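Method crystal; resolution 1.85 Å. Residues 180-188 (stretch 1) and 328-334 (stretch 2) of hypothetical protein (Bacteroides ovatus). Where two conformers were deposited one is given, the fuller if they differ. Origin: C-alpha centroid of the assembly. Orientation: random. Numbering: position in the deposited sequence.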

# COMPACT_ATOMS: atom_id res chain seq x y z
N ALA A 180 4.95 -0.11 -6.19
CA ALA A 180 6.20 -0.79 -5.82
C ALA A 180 7.39 -0.04 -6.39
O ALA A 180 7.37 0.42 -7.54
CB ALA A 180 6.18 -2.24 -6.32
N MSE A 181 8.43 0.12 -5.57
CA MSE A 181 9.61 0.78 -6.08
C MSE A 181 10.39 -0.23 -6.97
O MSE A 181 10.28 -1.45 -6.78
CB MSE A 181 10.44 1.44 -4.95
CG MSE A 181 11.25 0.55 -4.09
SE MSE A 181 11.79 1.71 -2.50
CE MSE A 181 13.05 2.99 -3.35
N PRO A 182 11.08 0.26 -8.02
CA PRO A 182 11.80 -0.68 -8.91
C PRO A 182 12.87 -1.43 -8.14
O PRO A 182 13.44 -0.88 -7.20
CB PRO A 182 12.43 0.24 -9.97
CG PRO A 182 11.73 1.55 -9.83
CD PRO A 182 11.30 1.66 -8.41
N GLU A 183 13.12 -2.69 -8.50
CA GLU A 183 14.20 -3.45 -7.86
C GLU A 183 14.70 -4.53 -8.82
O GLU A 183 14.01 -4.84 -9.79
CB GLU A 183 13.80 -4.02 -6.50
CG GLU A 183 12.80 -5.15 -6.55
CD GLU A 183 12.25 -5.58 -5.21
OE1 GLU A 183 12.69 -5.06 -4.15
OE2 GLU A 183 11.32 -6.42 -5.23
N GLU A 184 15.87 -5.10 -8.52
CA GLU A 184 16.48 -6.14 -9.36
C GLU A 184 16.03 -7.54 -8.96
O GLU A 184 15.85 -8.40 -9.83
CB GLU A 184 18.01 -6.05 -9.28
CG GLU A 184 18.59 -4.78 -9.87
CD GLU A 184 18.31 -4.54 -11.35
OE1 GLU A 184 18.51 -5.47 -12.16
OE2 GLU A 184 17.90 -3.40 -11.69
N THR A 185 15.82 -7.77 -7.66
CA THR A 185 15.41 -9.08 -7.15
C THR A 185 14.60 -8.87 -5.87
O THR A 185 14.71 -7.80 -5.27
CB THR A 185 16.73 -9.91 -6.90
OG1 THR A 185 16.44 -11.31 -6.82
CG2 THR A 185 17.50 -9.49 -5.67
N PRO A 186 13.82 -9.87 -5.38
CA PRO A 186 13.05 -9.65 -4.15
C PRO A 186 13.93 -9.28 -2.95
O PRO A 186 15.06 -9.77 -2.80
CB PRO A 186 12.35 -11.00 -3.92
CG PRO A 186 12.18 -11.55 -5.30
CD PRO A 186 13.49 -11.19 -5.97
N TYR A 187 13.42 -8.36 -2.15
CA TYR A 187 14.06 -7.94 -0.90
C TYR A 187 13.52 -8.86 0.17
O TYR A 187 12.32 -8.83 0.40
CB TYR A 187 13.72 -6.46 -0.59
CG TYR A 187 14.34 -5.99 0.71
CD1 TYR A 187 13.71 -6.23 1.93
CD2 TYR A 187 15.57 -5.33 0.71
CE1 TYR A 187 14.28 -5.80 3.13
CE2 TYR A 187 16.16 -4.91 1.91
CZ TYR A 187 15.51 -5.15 3.11
OH TYR A 187 16.09 -4.74 4.27
N VAL A 188 14.38 -9.65 0.83
CA VAL A 188 13.89 -10.63 1.80
C VAL A 188 14.62 -10.53 3.12
O VAL A 188 15.84 -10.67 3.17
CB VAL A 188 13.97 -12.10 1.25
CG1 VAL A 188 13.36 -13.10 2.23
CG2 VAL A 188 13.30 -12.22 -0.13
N HIS A 328 26.87 -4.63 -5.01
CA HIS A 328 25.60 -4.86 -4.32
C HIS A 328 24.48 -4.35 -5.22
O HIS A 328 23.80 -3.39 -4.85
CB HIS A 328 25.60 -4.17 -2.93
CG HIS A 328 26.63 -4.71 -2.00
ND1 HIS A 328 27.85 -4.08 -1.83
CD2 HIS A 328 26.61 -5.84 -1.24
CE1 HIS A 328 28.53 -4.83 -0.97
NE2 HIS A 328 27.83 -5.90 -0.58
N PRO A 329 24.27 -5.00 -6.40
CA PRO A 329 23.27 -4.49 -7.36
C PRO A 329 21.83 -4.50 -6.85
O PRO A 329 20.98 -3.84 -7.44
CB PRO A 329 23.41 -5.45 -8.56
CG PRO A 329 24.00 -6.70 -7.97
CD PRO A 329 24.97 -6.18 -6.96
N ASN A 330 21.57 -5.24 -5.78
CA ASN A 330 20.22 -5.32 -5.25
C ASN A 330 19.92 -4.17 -4.25
O ASN A 330 18.77 -3.96 -3.90
CB ASN A 330 19.99 -6.70 -4.63
CG ASN A 330 20.43 -7.87 -5.52
OD1 ASN A 330 20.27 -7.85 -6.75
ND2 ASN A 330 20.96 -8.92 -4.92
N CYS A 331 20.94 -3.40 -3.83
CA CYS A 331 20.74 -2.31 -2.85
C CYS A 331 20.26 -1.01 -3.51
O CYS A 331 20.99 -0.05 -3.64
CB CYS A 331 22.01 -2.11 -2.02
SG CYS A 331 22.41 -3.54 -0.97
N VAL A 332 18.99 -1.01 -3.94
CA VAL A 332 18.37 0.09 -4.70
C VAL A 332 17.18 0.70 -3.94
O VAL A 332 16.39 1.41 -4.54
CB VAL A 332 17.90 -0.48 -6.08
CG1 VAL A 332 19.11 -0.98 -6.90
CG2 VAL A 332 16.86 -1.60 -5.91
N HIS A 333 17.05 0.41 -2.63
CA HIS A 333 15.89 0.87 -1.85
C HIS A 333 16.19 2.10 -1.00
O HIS A 333 15.29 2.93 -0.79
CB HIS A 333 15.38 -0.26 -0.94
CG HIS A 333 15.10 -1.52 -1.70
ND1 HIS A 333 16.02 -2.55 -1.76
CD2 HIS A 333 14.03 -1.84 -2.47
CE1 HIS A 333 15.48 -3.47 -2.54
NE2 HIS A 333 14.27 -3.09 -2.98
N GLY A 334 17.40 2.22 -0.49
CA GLY A 334 17.71 3.39 0.31
C GLY A 334 18.94 3.26 1.17
O GLY A 334 19.78 2.38 0.94
O HOH W 1 14.66 1.45 -6.57
O HOH W 2 16.93 -5.53 -5.62

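The contact is a small loop-against-loop packing, burying 449 Å² summed over both sides, in which one direct hydrogen bond and two bridging waters supply the polar links and His 333 is the residue most covered by the other stretch. The partners are distant in sequence, no touching pair being closer than 145 residues.

Neither backbone bonds directly to the other. The nearest CA atoms are those of Glu 184 and Asn 330, 5.6 Å apart, followed by Glu 183 and Val 332 at 6.3 Å and Met 181 and His 333 at 7.6 Å; the pairing thus runs in opposite sequence directions, but without the hydrogen-bond ladder of a sheet. Stretch 2 takes its shape from a type I turn from His 328 to Cys 331, in which Cys 331 N donates to His 328 O at 3.0 Å. A further bond, Val 332 N to Asn 330 O, also 3.0 Å, tightens the chain just beyond.

Two waters bridge the main chains. Water 1 donates to Pro 182 O and to Val 332 O, each at 2.7 Å, joining two carbonyls that could not bond to each other because both are acceptors. Water 2 accepts from Thr 185 N at 3.2 Å and donates to Asn 330 O at 3.0 Å, so that this carbonyl, which also accepts from Val 332 N, serves the bridge as well.

The direct polar link is His 333 NE2 to Glu 183 OE1, 2.8 Å with an N-H...O angle of 157°, a short and reasonably straight bond. Although CA-to-CB of His 333 points sideways, the end of its side chain comes nearer to stretch 1, and 115 Å² of the residue is covered there. The carboxylate oxygen lies near the ring plane, where an NE2 proton is directed. His 333 ND1 is bonded elsewhere in the structure, so both ring nitrogens are satisfied.

Around the same imidazole, Tyr 187 presents its edge to the ring face: the centroids are 5.2 Å apart, the planes meet at 77°, and the closest atoms are Tyr 187 CD2 and His 333 CE1 at 3.7 Å. Met 181, a selenomethionine, approaches at the ring edge, with CG 4.0 Å from His 333 CD2. Its SE lies 5.3 Å from the ring centroid and 84° off the normal, so it is not stacked over the face. The terminal CE reaches 3.4 Å from His 333 O.

Val 332 makes the apolar counterpart. Its CB points toward stretch 1, and CG2 lies 3.8 Å from Glu 183 CA and 3.7 Å from Pro 182 O, van der Waals packing against the backbone. Beyond it, Thr 185 CG2 sits 3.4 Å from Asn 330 CG, a snug methyl-to-amide contact, while Glu 184 uses its aliphatic portion, with CG 3.5 Å from Pro 329 O and CB 3.8 Å from Asn 330 OD1.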